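PDB 4JHM: mandelate racemase / muconate lactonizing enzyme, C-terminal domain protein from Pseudovibrio sp. JE062, which is of unknown function but belongs to the enolase superfamily, joining an N-terminal capping domain to a C-terminal domain of the TIM-barrel type. Local coordinates for residues A[17-22]-A[60-65]; A[52-57]-A[64-69]; A[24-27]-A[32-35]; A[37-42]-A[358-363]; A[270-275]-A[304-309]. All blocks are in the same frame, centred on the assembly; numbering follows the deposited sequence.

How the contacts relate
Contact 5 is fully buried near the middle of the chain, contact 2 is buried against the sheet, contacts 3 and 4 are partly buried, and contact 1 lies at the surface. Contacts 3 and 4 use the start and the middle of strand 34-44, contact 2 the neighbouring strand 50-58, and contacts 1 and 2 share R64 and C65. N38 of contact 4 bonds S56 and T54 of contact 2, and T54 OG1 bonds T274 O of contact 5, so sheet and barrel domain meet there. Apolar touches dominate contacts 1 and 2, one firm and one weak bond at a phenol mark contact 3, a cation-pi stack contact 4, and small-residue packing beside an Asx turn contact 5.

Contact 1 of 5, residues A[17-22]-A[60-65]; sequences ADENAP and NFFDRC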
# COMPACT_ATOMS: atom_id res chain seq x y z
N ALA A 17 -38.81 34.44 -3.28
CA ALA A 17 -37.60 35.26 -3.31
C ALA A 17 -37.96 36.72 -3.03
O ALA A 17 -39.13 37.05 -2.88
CB ALA A 17 -36.92 35.14 -4.67
N ASP A 18 -36.95 37.58 -2.96
CA ASP A 18 -37.14 39.00 -2.68
C ASP A 18 -36.32 39.85 -3.65
O ASP A 18 -35.09 39.85 -3.60
CB ASP A 18 -36.73 39.32 -1.23
CG ASP A 18 -36.99 40.76 -0.84
OD1 ASP A 18 -36.22 41.65 -1.27
OD2 ASP A 18 -37.97 41.02 -0.10
N GLU A 19 -37.01 40.56 -4.54
CA GLU A 19 -36.36 41.40 -5.53
C GLU A 19 -35.45 42.44 -4.86
O GLU A 19 -34.40 42.79 -5.39
CB GLU A 19 -37.40 42.11 -6.40
CG GLU A 19 -38.27 41.18 -7.23
CD GLU A 19 -39.35 41.90 -8.02
OE1 GLU A 19 -39.68 41.44 -9.13
OE2 GLU A 19 -39.86 42.94 -7.54
N ASN A 20 -35.87 42.93 -3.70
CA ASN A 20 -35.16 44.00 -3.01
C ASN A 20 -34.01 43.47 -2.13
O ASN A 20 -33.36 44.24 -1.43
CB ASN A 20 -36.13 44.82 -2.15
CG ASN A 20 -37.17 45.55 -2.98
OD1 ASN A 20 -37.61 46.65 -2.63
ND2 ASN A 20 -37.58 44.95 -4.09
N ALA A 21 -33.77 42.17 -2.19
CA ALA A 21 -32.72 41.55 -1.38
C ALA A 21 -31.36 41.74 -2.02
O ALA A 21 -31.20 41.57 -3.23
CB ALA A 21 -33.01 40.07 -1.17
N PRO A 22 -30.35 42.10 -1.22
CA PRO A 22 -29.02 42.24 -1.78
C PRO A 22 -28.52 40.89 -2.27
O PRO A 22 -28.63 39.90 -1.54
CB PRO A 22 -28.18 42.73 -0.60
CG PRO A 22 -28.90 42.27 0.61
CD PRO A 22 -30.36 42.30 0.24
N ASN A 60 -29.61 35.43 -13.70
CA ASN A 60 -30.66 35.93 -14.58
C ASN A 60 -32.06 35.88 -13.97
O ASN A 60 -32.74 36.90 -13.88
CB ASN A 60 -30.64 35.17 -15.90
CG ASN A 60 -29.25 35.08 -16.50
OD1 ASN A 60 -28.52 36.07 -16.56
ND2 ASN A 60 -28.88 33.89 -16.95
N PHE A 61 -32.50 34.69 -13.56
CA PHE A 61 -33.84 34.55 -13.00
C PHE A 61 -33.82 33.74 -11.72
O PHE A 61 -32.89 32.98 -11.47
CB PHE A 61 -34.77 33.86 -14.01
CG PHE A 61 -34.75 34.46 -15.38
CD1 PHE A 61 -35.42 35.65 -15.64
CD2 PHE A 61 -34.07 33.84 -16.42
CE1 PHE A 61 -35.41 36.20 -16.91
CE2 PHE A 61 -34.05 34.39 -17.69
CZ PHE A 61 -34.72 35.58 -17.93
N PHE A 62 -34.86 33.90 -10.90
CA PHE A 62 -35.09 33.00 -9.78
C PHE A 62 -35.36 31.60 -10.32
O PHE A 62 -35.75 31.44 -11.48
CB PHE A 62 -36.25 33.48 -8.91
CG PHE A 62 -35.99 34.80 -8.25
CD1 PHE A 62 -35.00 34.93 -7.29
CD2 PHE A 62 -36.75 35.92 -8.59
CE1 PHE A 62 -34.76 36.15 -6.68
CE2 PHE A 62 -36.52 37.14 -7.98
CZ PHE A 62 -35.52 37.25 -7.03
N ASP A 63 -35.18 30.60 -9.47
CA ASP A 63 -35.08 29.22 -9.92
C ASP A 63 -36.39 28.44 -9.81
O ASP A 63 -36.99 28.37 -8.74
CB ASP A 63 -34.00 28.51 -9.10
CG ASP A 63 -33.69 27.13 -9.61
OD1 ASP A 63 -33.54 26.96 -10.84
OD2 ASP A 63 -33.59 26.21 -8.77
N ARG A 64 -36.82 27.85 -10.92
CA ARG A 64 -37.93 26.89 -10.90
C ARG A 64 -37.42 25.44 -11.10
O ARG A 64 -38.22 24.51 -11.14
CB ARG A 64 -38.95 27.21 -11.99
CG ARG A 64 -39.53 28.62 -11.94
CD ARG A 64 -40.49 28.83 -13.10
NE ARG A 64 -40.75 30.25 -13.35
CZ ARG A 64 -41.91 30.86 -13.12
NH1 ARG A 64 -42.03 32.16 -13.38
NH2 ARG A 64 -42.95 30.20 -12.62
N CYS A 65 -36.11 25.28 -11.22
CA CYS A 65 -35.49 23.96 -11.40
C CYS A 65 -35.86 22.98 -10.29
O CYS A 65 -36.30 21.86 -10.56
CB CYS A 65 -33.97 24.09 -11.46
SG CYS A 65 -33.10 22.51 -11.70
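Two loops of the N-terminal capping domain meet here, where the chain leaving strand 8-16 lays A17 over the phenyl ring of F62, just ahead of helix 65-73. The methyl CB of A17 stands above one face of the ring, displaced from the middle toward the CD1-CE1 side. It is modelled too close for its exact height to carry meaning, but its place over the face is clear. F62 reaches it because CG lies anti to its own carbonyl carbon, beside the backbone N (chi1 -64°), which sends the ring out from the loop toward 17-22. Farther along, the far end of the ring, CZ, comes up to the backbone at D18 O, 4.3 Å away. The CG methylene of E19 brushes CE2 of the F62 ring more loosely, at 4.5 Å. These two residues begin a type I beta turn, D18 to A21, closed by A21 N bonding D18 O at 3.0 Å. Beyond the ring, D63 turns the chain into the helix: its OD1 accepts a weak capping bond from C65 N at 3.1 Å, and its backbone N is bonded to T36 OG1. L34 and T36 of strand 34-44 also touch F62, while the neighbouring F61 makes a cation-pi contact with R71 of the second subunit. With an aromatic face, a methyl and a methylene as its parts, the contact is probably held mainly by dispersion, with only partial exclusion of water since E19 is exposed; no directional bond joins the two loops, and nearby polar bonds fix the turns.

Contact 2 of 5, residues A[52-57]-A[64-69]; sequences GATMSY and RCIIES
Apolar packing comes first: I66, in the first turn of helix 65-73, sets its two branches against T54 and S56 of strand 50-58. The methyl CG2 of I66 meets the methyl CG2 of T54 at 3.8 Å, the two side chains crossing at about a right angle. The other branch, CG1 of I66, lies beside the backbone N (chi1 -71°) and runs to S56, whose OG is 3.3 Å from it. That touch joins a hydroxyl to a methylene and is packing alone.

Polar bonds are made by the same strand residues, but to partners elsewhere. S56 OG is held by N38 ND2 of the adjacent strand and by D63 OD2, just before the helix, so a buried hydroxyl has two partners while its flank rests on I66. In T54 the hydroxyl OG1 is anti to the backbone N (chi1 -166°) and bonds T274 O of the barrel domain, which turns CG2 to the isoleucine. The first turn of the helix, closed by E68 N to R64 O at 3.0 Å, spans I66.

Neighbouring elements complete the layer. A103 and P106 of helix 100-119 touch I66 and T54 respectively, and W98 of the second subunit packs on I66 and bonds M55 O through its NE1. Strand, short connection and helix packed back across the sheet form an alpha+beta layer, an arrangement typical of the enolase-type capping domain, in which an antiparallel meander is followed by helices that cover one of its faces.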
# COMPACT_ATOMS: atom_id res chain seq x y z
N GLY A 52 -40.24 21.69 5.21
CA GLY A 52 -38.87 21.45 4.78
C GLY A 52 -38.54 22.46 3.70
O GLY A 52 -39.45 23.08 3.14
N ALA A 53 -37.26 22.64 3.41
CA ALA A 53 -36.84 23.66 2.46
C ALA A 53 -35.43 23.43 1.95
O ALA A 53 -34.56 22.97 2.70
CB ALA A 53 -36.93 25.04 3.11
N THR A 54 -35.20 23.75 0.69
CA THR A 54 -33.86 23.78 0.14
C THR A 54 -33.67 25.03 -0.71
O THR A 54 -34.60 25.52 -1.36
CB THR A 54 -33.52 22.53 -0.69
OG1 THR A 54 -32.11 22.47 -0.91
CG2 THR A 54 -34.25 22.55 -2.03
N MSE A 55 -32.44 25.53 -0.72
CA MSE A 55 -32.12 26.80 -1.32
C MSE A 55 -31.52 26.61 -2.68
O MSE A 55 -30.75 25.68 -2.90
CB MSE A 55 -31.10 27.43 -0.39
CG MSE A 55 -30.95 28.91 -0.63
SE MSE A 55 -29.48 29.57 0.50
CE MSE A 55 -27.94 28.73 -0.40
N SER A 56 -31.89 27.49 -3.61
CA SER A 56 -31.26 27.52 -4.93
C SER A 56 -30.56 28.86 -5.11
O SER A 56 -30.96 29.87 -4.52
CB SER A 56 -32.30 27.36 -6.03
OG SER A 56 -33.20 26.30 -5.75
N TYR A 57 -29.51 28.88 -5.92
CA TYR A 57 -28.85 30.13 -6.29
C TYR A 57 -28.54 30.12 -7.78
O TYR A 57 -27.68 29.36 -8.23
CB TYR A 57 -27.58 30.35 -5.45
CG TYR A 57 -26.93 29.07 -4.99
CD1 TYR A 57 -27.31 28.46 -3.81
CD2 TYR A 57 -25.93 28.47 -5.75
CE1 TYR A 57 -26.72 27.28 -3.39
CE2 TYR A 57 -25.34 27.29 -5.34
CZ TYR A 57 -25.73 26.70 -4.16
OH TYR A 57 -25.14 25.53 -3.75
N ARG A 64 -36.82 27.85 -10.92
CA ARG A 64 -37.93 26.89 -10.90
C ARG A 64 -37.42 25.44 -11.10
O ARG A 64 -38.22 24.51 -11.14
CB ARG A 64 -38.95 27.21 -11.99
CG ARG A 64 -39.53 28.62 -11.94
CD ARG A 64 -40.49 28.83 -13.10
NE ARG A 64 -40.75 30.25 -13.35
CZ ARG A 64 -41.91 30.86 -13.12
NH1 ARG A 64 -42.03 32.16 -13.38
NH2 ARG A 64 -42.95 30.20 -12.62
N CYS A 65 -36.11 25.28 -11.22
CA CYS A 65 -35.49 23.96 -11.40
C CYS A 65 -35.86 22.98 -10.29
O CYS A 65 -36.30 21.86 -10.56
CB CYS A 65 -33.97 24.09 -11.46
SG CYS A 65 -33.10 22.51 -11.70
N ILE A 66 -35.65 23.40 -9.05
CA ILE A 66 -35.97 22.58 -7.90
C ILE A 66 -37.48 22.34 -7.81
O ILE A 66 -37.93 21.20 -7.88
CB ILE A 66 -35.45 23.22 -6.60
CG1 ILE A 66 -33.92 23.15 -6.55
CG2 ILE A 66 -36.07 22.55 -5.38
CD1 ILE A 66 -33.36 21.74 -6.48
N ILE A 67 -38.26 23.41 -7.66
CA ILE A 67 -39.71 23.26 -7.49
C ILE A 67 -40.32 22.35 -8.57
O ILE A 67 -41.31 21.66 -8.31
CB ILE A 67 -40.44 24.61 -7.51
CG1 ILE A 67 -41.85 24.45 -6.92
CG2 ILE A 67 -40.52 25.16 -8.93
CD1 ILE A 67 -42.52 25.75 -6.54
N GLU A 68 -39.74 22.37 -9.76
CA GLU A 68 -40.27 21.60 -10.88
C GLU A 68 -39.81 20.15 -10.82
O GLU A 68 -40.45 19.26 -11.36
CB GLU A 68 -39.85 22.25 -12.20
CG GLU A 68 -40.84 22.04 -13.33
CD GLU A 68 -42.27 22.44 -12.96
OE1 GLU A 68 -42.47 23.55 -12.43
OE2 GLU A 68 -43.19 21.65 -13.22
N SER A 69 -38.68 19.93 -10.15
CA SER A 69 -38.20 18.58 -9.85
C SER A 69 -39.10 17.97 -8.79
O SER A 69 -39.49 16.81 -8.89
CB SER A 69 -36.76 18.63 -9.35
OG SER A 69 -36.36 17.37 -8.83

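Contact 3 of 5, residues A[24-27]-A[32-35]; sequences IPWA and PLLY
Y35 aims its ring at I24 and W26, and its side chain can be followed outward from strand 34-44. CB points toward 24-27, and CG lies anti to the carbonyl carbon (chi1 -82°), which carries the ring across the loop. At CD1 the ring meets the methyl CD1 of I24, 4.0 Å away, as this methyl sits over one face, off toward the rim, in a CH-pi contact. CE1 of Y35 comes next, near the same methyl and 3.5 Å from I24 O. The phenol OH ends the chain with two bonds: it accepts from W26 NE1 at 3.1 Å, with an N-H...O angle of 149°, and gives a weak bond to I24 O at 3.4 Å. The hydroxyl lies only 14° out of the indole plane, so it is met at the indole's N-H edge and helps to orient that ring.

L33 adds its methyl CD1 against W26 CE2 at 3.8 Å. Nearer the backbone, P25 CG rests on P32 CA at 4.2 Å. M55 and Y303 flank Y35, while C96 of the second subunit packs on both W26 and L33. I24 and A27 also touch P141 and F200, in loops that follow barrel strands, a placement consistent with the flexible loop after the first strand that, in enolase-superfamily relatives, closes over the mouth of the barrel.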
# COMPACT_ATOMS: atom_id res chain seq x y z
N ILE A 24 -25.74 38.00 -3.28
CA ILE A 24 -24.45 37.63 -2.70
C ILE A 24 -23.71 36.60 -3.56
O ILE A 24 -24.00 35.40 -3.48
CB ILE A 24 -24.57 37.08 -1.26
CG1 ILE A 24 -25.79 37.64 -0.53
CG2 ILE A 24 -23.30 37.40 -0.47
CD1 ILE A 24 -27.03 36.79 -0.67
N PRO A 25 -22.77 37.07 -4.38
CA PRO A 25 -21.89 36.21 -5.16
C PRO A 25 -20.58 35.94 -4.42
O PRO A 25 -19.97 36.86 -3.89
CB PRO A 25 -21.64 37.03 -6.43
CG PRO A 25 -21.83 38.46 -6.02
CD PRO A 25 -22.54 38.49 -4.69
N TRP A 26 -20.15 34.67 -4.40
CA TRP A 26 -18.92 34.30 -3.70
C TRP A 26 -17.75 34.02 -4.65
O TRP A 26 -16.75 33.43 -4.25
CB TRP A 26 -19.14 33.09 -2.76
CG TRP A 26 -20.40 32.29 -3.01
CD1 TRP A 26 -21.64 32.52 -2.48
CD2 TRP A 26 -20.53 31.11 -3.81
NE1 TRP A 26 -22.53 31.57 -2.91
CE2 TRP A 26 -21.88 30.69 -3.73
CE3 TRP A 26 -19.64 30.36 -4.60
CZ2 TRP A 26 -22.36 29.57 -4.41
CZ3 TRP A 26 -20.12 29.24 -5.27
CH2 TRP A 26 -21.47 28.86 -5.16
N ALA A 27 -17.88 34.47 -5.89
CA ALA A 27 -16.79 34.37 -6.86
C ALA A 27 -16.52 35.75 -7.44
O ALA A 27 -17.43 36.58 -7.52
CB ALA A 27 -17.15 33.39 -7.97
N PRO A 32 -24.03 38.16 -10.39
CA PRO A 32 -24.67 38.17 -9.06
C PRO A 32 -25.73 37.09 -8.92
O PRO A 32 -26.62 36.99 -9.76
CB PRO A 32 -25.31 39.56 -8.99
CG PRO A 32 -25.50 39.97 -10.41
CD PRO A 32 -24.34 39.37 -11.16
N LEU A 33 -25.64 36.29 -7.86
CA LEU A 33 -26.57 35.18 -7.67
C LEU A 33 -27.91 35.65 -7.10
O LEU A 33 -27.95 36.40 -6.12
CB LEU A 33 -25.98 34.13 -6.73
CG LEU A 33 -24.70 33.44 -7.18
CD1 LEU A 33 -24.18 32.55 -6.07
CD2 LEU A 33 -24.93 32.63 -8.46
N LEU A 34 -28.99 35.20 -7.73
CA LEU A 34 -30.34 35.42 -7.23
C LEU A 34 -30.75 34.24 -6.35
O LEU A 34 -30.80 33.10 -6.81
CB LEU A 34 -31.32 35.57 -8.39
CG LEU A 34 -31.48 36.95 -9.04
CD1 LEU A 34 -30.14 37.64 -9.23
CD2 LEU A 34 -32.20 36.81 -10.37
N TYR A 35 -31.06 34.53 -5.09
CA TYR A 35 -31.39 33.48 -4.13
C TYR A 35 -32.88 33.16 -4.11
O TYR A 35 -33.72 34.04 -3.99
CB TYR A 35 -30.88 33.85 -2.74
CG TYR A 35 -29.41 33.53 -2.60
CD1 TYR A 35 -28.46 34.22 -3.34
CD2 TYR A 35 -28.99 32.50 -1.78
CE1 TYR A 35 -27.11 33.90 -3.25
CE2 TYR A 35 -27.64 32.18 -1.68
CZ TYR A 35 -26.71 32.89 -2.42
OH TYR A 35 -25.38 32.57 -2.32

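Contact 4 of 5, residues A[37-42]-A[358-363]; sequences NNIVRL and VEMDWD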
# COMPACT_ATOMS: atom_id res chain seq x y z
N ASN A 37 -35.76 30.34 -2.40
CA ASN A 37 -36.03 29.33 -1.38
C ASN A 37 -37.15 28.42 -1.85
O ASN A 37 -38.16 28.89 -2.38
CB ASN A 37 -36.41 30.01 -0.06
CG ASN A 37 -36.33 29.07 1.13
OD1 ASN A 37 -36.11 27.87 0.98
ND2 ASN A 37 -36.50 29.62 2.32
N ASN A 38 -36.96 27.11 -1.69
CA ASN A 38 -37.97 26.13 -2.07
C ASN A 38 -38.57 25.48 -0.84
O ASN A 38 -37.86 24.84 -0.07
CB ASN A 38 -37.35 25.06 -2.96
CG ASN A 38 -36.67 25.64 -4.17
OD1 ASN A 38 -37.33 26.12 -5.09
ND2 ASN A 38 -35.34 25.61 -4.19
N ILE A 39 -39.87 25.64 -0.64
CA ILE A 39 -40.51 25.11 0.55
C ILE A 39 -41.50 24.00 0.23
O ILE A 39 -42.35 24.15 -0.65
CB ILE A 39 -41.24 26.22 1.33
CG1 ILE A 39 -40.22 27.16 1.98
CG2 ILE A 39 -42.13 25.60 2.40
CD1 ILE A 39 -40.84 28.36 2.66
N VAL A 40 -41.36 22.89 0.95
CA VAL A 40 -42.32 21.80 0.90
C VAL A 40 -43.12 21.79 2.19
O VAL A 40 -42.55 21.64 3.28
CB VAL A 40 -41.62 20.44 0.77
CG1 VAL A 40 -42.64 19.31 0.83
CG2 VAL A 40 -40.82 20.36 -0.52
N ARG A 41 -44.44 21.95 2.08
CA ARG A 41 -45.31 21.88 3.24
C ARG A 41 -46.20 20.64 3.15
O ARG A 41 -47.05 20.55 2.27
CB ARG A 41 -46.18 23.14 3.36
CG ARG A 41 -46.52 23.49 4.80
CD ARG A 41 -47.98 23.83 4.99
NE ARG A 41 -48.32 25.18 4.57
CZ ARG A 41 -49.36 25.87 5.05
NH1 ARG A 41 -50.15 25.34 5.97
NH2 ARG A 41 -49.59 27.10 4.61
N LEU A 42 -46.01 19.70 4.07
CA LEU A 42 -46.78 18.47 4.08
C LEU A 42 -47.94 18.55 5.06
O LEU A 42 -47.78 19.08 6.16
CB LEU A 42 -45.89 17.28 4.46
CG LEU A 42 -44.68 17.00 3.57
CD1 LEU A 42 -43.80 15.95 4.22
CD2 LEU A 42 -45.10 16.56 2.17
N VAL A 358 -39.78 25.84 13.69
CA VAL A 358 -39.86 26.93 12.74
C VAL A 358 -41.31 27.22 12.38
O VAL A 358 -42.03 26.35 11.88
CB VAL A 358 -39.09 26.63 11.44
CG1 VAL A 358 -39.27 27.76 10.44
CG2 VAL A 358 -37.61 26.42 11.73
N GLU A 359 -41.73 28.45 12.65
CA GLU A 359 -43.07 28.91 12.31
C GLU A 359 -42.95 29.89 11.15
O GLU A 359 -42.09 30.77 11.16
CB GLU A 359 -43.71 29.57 13.53
CG GLU A 359 -45.23 29.51 13.56
CD GLU A 359 -45.80 29.67 14.96
OE1 GLU A 359 -45.01 29.67 15.93
OE2 GLU A 359 -47.03 29.80 15.09
N MSE A 360 -43.81 29.73 10.15
CA MSE A 360 -43.74 30.57 8.96
C MSE A 360 -44.98 31.40 8.84
O MSE A 360 -46.07 30.96 9.22
CB MSE A 360 -43.64 29.70 7.71
CG MSE A 360 -42.36 28.87 7.70
SE MSE A 360 -40.93 29.86 6.77
CE MSE A 360 -39.90 30.38 8.36
N ASP A 361 -44.81 32.61 8.32
CA ASP A 361 -45.93 33.46 7.94
C ASP A 361 -46.36 33.05 6.54
O ASP A 361 -45.63 33.26 5.57
CB ASP A 361 -45.52 34.93 7.97
CG ASP A 361 -46.62 35.87 7.51
OD1 ASP A 361 -47.52 35.42 6.76
OD2 ASP A 361 -46.58 37.05 7.89
N TRP A 362 -47.54 32.44 6.43
CA TRP A 362 -47.94 31.80 5.19
C TRP A 362 -48.60 32.76 4.21
O TRP A 362 -48.74 32.45 3.02
CB TRP A 362 -48.84 30.60 5.49
CG TRP A 362 -48.08 29.50 6.14
CD1 TRP A 362 -48.16 29.09 7.44
CD2 TRP A 362 -47.08 28.68 5.52
NE1 TRP A 362 -47.28 28.05 7.66
CE2 TRP A 362 -46.61 27.78 6.50
CE3 TRP A 362 -46.55 28.61 4.23
CZ2 TRP A 362 -45.62 26.83 6.23
CZ3 TRP A 362 -45.57 27.66 3.96
CH2 TRP A 362 -45.12 26.79 4.96
N ASP A 363 -49.00 33.93 4.69
CA ASP A 363 -49.48 34.98 3.80
C ASP A 363 -48.28 35.71 3.21
O ASP A 363 -48.38 36.32 2.14
CB ASP A 363 -50.40 35.95 4.54
CG ASP A 363 -51.73 35.31 4.90
OD1 ASP A 363 -51.73 34.10 5.23
OD2 ASP A 363 -52.76 36.01 4.85
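R41 and W362 form a cation-pi stack, the guanidinium laid over one face of the indole with NH2 leading, above CD2 and CG. R41 CZ stands 3.7 Å from the centroid of the five-membered ring and 16° off its normal, with the two planes tilted 32° from each other. Bends at chi2 and chi3 lay the arginine chain along the ring, and its CG packs against W362 CH2 at 3.6 Å. At the ring's edge, the methyl CG2 of I39 meets W362 CH2 at 4.1 Å. The opposite face is backed by CB of M360, a selenomethionine whose SE also touches I39 CD1 at 4.4 Å. Strand 34-44, which carries R41 and I39, is an inner strand of the antiparallel sheet of the capping domain, whereas W362 opens the helix by which the chain leaves the barrel domain for the last strand of that sheet. Outside this shell, R41 NH1 is tied by a salt bridge to E49 OE2, which helps hold the guanidinium over the ring and probably offsets part of its charge. W362 itself is positioned by the N-cap D361, whose OD1 accepts from A364 N and, weakly, from D363 N at 2.9 Å.

Contact 5 of 5, residues A[270-275]-A[304-309]; sequences RQDATV and TLTQAA
T274 and T306 make the close part of this contact, their side chains set crosswise. The methyl CG2 of T274 lies 3.5 Å from T306 OG1 and 3.9 Å from T306 CA, so it is set down on the helix backbone as well as on the hydroxyl. Its direction follows from the first torsion: OG1 of T274 occupies the place between backbone N and carbonyl carbon (chi1 65°), turned back to D272, and CG2 is left to face helix 304-316. D272 OD1 accepts a nearly straight bond from T274 N at 3.1 Å, with an angle of 165°, closing an Asx turn; the N-H comes from above the carboxylate plane. T274 OG1 adds a weak bond to the same oxygen, and N310 ND2, one turn past T306, bonds it too, so several donors steady this buried carboxylate.

Packing is slacker on both flanks. A273 and A309 meet methyl to methyl, CB to CB at 4.3 Å, and D272 OD2 stands 4.2 Å from T306 CG2. Here too the surroundings are protein and not solvent: L282 and I279 of helix 279-291 cover A273 and A309, and N310 OD1 takes the backbone N-H of A273. Toward the capping domain, L305 rests on L51 and A53. A turn that ends an extended stretch and precedes the next helix, packed on the helix that follows that one, is consistent with the C-terminal end of a strand position in an enolase-type TIM barrel, facing the capping domain.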
# COMPACT_ATOMS: atom_id res chain seq x y z
N ARG A 270 -18.26 18.03 5.68
CA ARG A 270 -19.14 19.17 5.56
C ARG A 270 -20.32 18.79 4.69
O ARG A 270 -20.16 18.52 3.50
CB ARG A 270 -18.39 20.36 4.97
CG ARG A 270 -19.30 21.49 4.51
CD ARG A 270 -18.46 22.63 3.95
NE ARG A 270 -17.33 22.89 4.83
CZ ARG A 270 -17.42 23.57 5.97
NH1 ARG A 270 -18.58 24.09 6.34
NH2 ARG A 270 -16.34 23.74 6.72
N GLN A 271 -21.49 18.76 5.30
CA GLN A 271 -22.71 18.41 4.60
C GLN A 271 -23.78 19.39 4.97
O GLN A 271 -23.67 20.10 5.97
CB GLN A 271 -23.17 17.01 4.99
CG GLN A 271 -22.21 15.90 4.59
CD GLN A 271 -22.35 15.53 3.14
OE1 GLN A 271 -21.96 16.29 2.26
NE2 GLN A 271 -22.89 14.35 2.88
N ASP A 272 -24.83 19.41 4.16
CA ASP A 272 -25.99 20.23 4.40
C ASP A 272 -27.18 19.28 4.34
O ASP A 272 -27.30 18.49 3.41
CB ASP A 272 -26.10 21.31 3.32
CG ASP A 272 -27.18 22.33 3.60
OD1 ASP A 272 -28.05 22.06 4.46
OD2 ASP A 272 -27.16 23.40 2.96
N ALA A 273 -28.03 19.35 5.36
CA ALA A 273 -29.18 18.47 5.42
C ALA A 273 -30.09 18.69 4.22
O ALA A 273 -30.74 17.77 3.75
CB ALA A 273 -29.94 18.70 6.72
N THR A 274 -30.12 19.93 3.72
CA THR A 274 -30.99 20.30 2.62
C THR A 274 -30.39 19.95 1.26
O THR A 274 -30.90 20.37 0.22
CB THR A 274 -31.27 21.81 2.62
OG1 THR A 274 -30.05 22.52 2.38
CG2 THR A 274 -31.86 22.24 3.95
N VAL A 275 -29.28 19.20 1.27
CA VAL A 275 -28.61 18.82 0.03
C VAL A 275 -28.36 17.32 -0.05
O VAL A 275 -28.59 16.71 -1.10
CB VAL A 275 -27.27 19.56 -0.13
CG1 VAL A 275 -26.44 18.93 -1.24
CG2 VAL A 275 -27.50 21.03 -0.44
N THR A 304 -34.03 30.34 7.23
CA THR A 304 -34.18 29.82 8.59
C THR A 304 -34.50 28.32 8.63
O THR A 304 -34.00 27.60 9.50
CB THR A 304 -35.23 30.60 9.40
OG1 THR A 304 -36.21 31.13 8.51
CG2 THR A 304 -34.57 31.75 10.16
N LEU A 305 -35.32 27.85 7.69
CA LEU A 305 -35.61 26.43 7.59
C LEU A 305 -34.34 25.63 7.31
O LEU A 305 -34.08 24.61 7.95
CB LEU A 305 -36.66 26.16 6.51
CG LEU A 305 -38.09 26.10 7.03
CD1 LEU A 305 -39.08 26.07 5.88
CD2 LEU A 305 -38.27 24.88 7.93
N THR A 306 -33.56 26.08 6.34
CA THR A 306 -32.27 25.47 6.07
C THR A 306 -31.38 25.56 7.31
O THR A 306 -30.68 24.62 7.66
CB THR A 306 -31.55 26.15 4.89
OG1 THR A 306 -32.15 25.75 3.65
CG2 THR A 306 -30.08 25.77 4.88
N GLN A 307 -31.43 26.71 7.97
CA GLN A 307 -30.63 26.93 9.17
C GLN A 307 -31.02 25.96 10.27
O GLN A 307 -30.16 25.34 10.88
CB GLN A 307 -30.80 28.37 9.67
CG GLN A 307 -30.31 29.43 8.70
CD GLN A 307 -30.55 30.84 9.21
OE1 GLN A 307 -30.40 31.12 10.39
NE2 GLN A 307 -30.93 31.74 8.30
N ALA A 308 -32.32 25.82 10.51
CA ALA A 308 -32.82 25.02 11.63
C ALA A 308 -32.55 23.53 11.45
O ALA A 308 -32.11 22.85 12.38
CB ALA A 308 -34.31 25.27 11.82
N ALA A 309 -32.81 23.03 10.24
CA ALA A 309 -32.63 21.62 9.93
C ALA A 309 -31.25 21.13 10.33
O ALA A 309 -31.11 20.08 10.95
CB ALA A 309 -32.85 21.38 8.44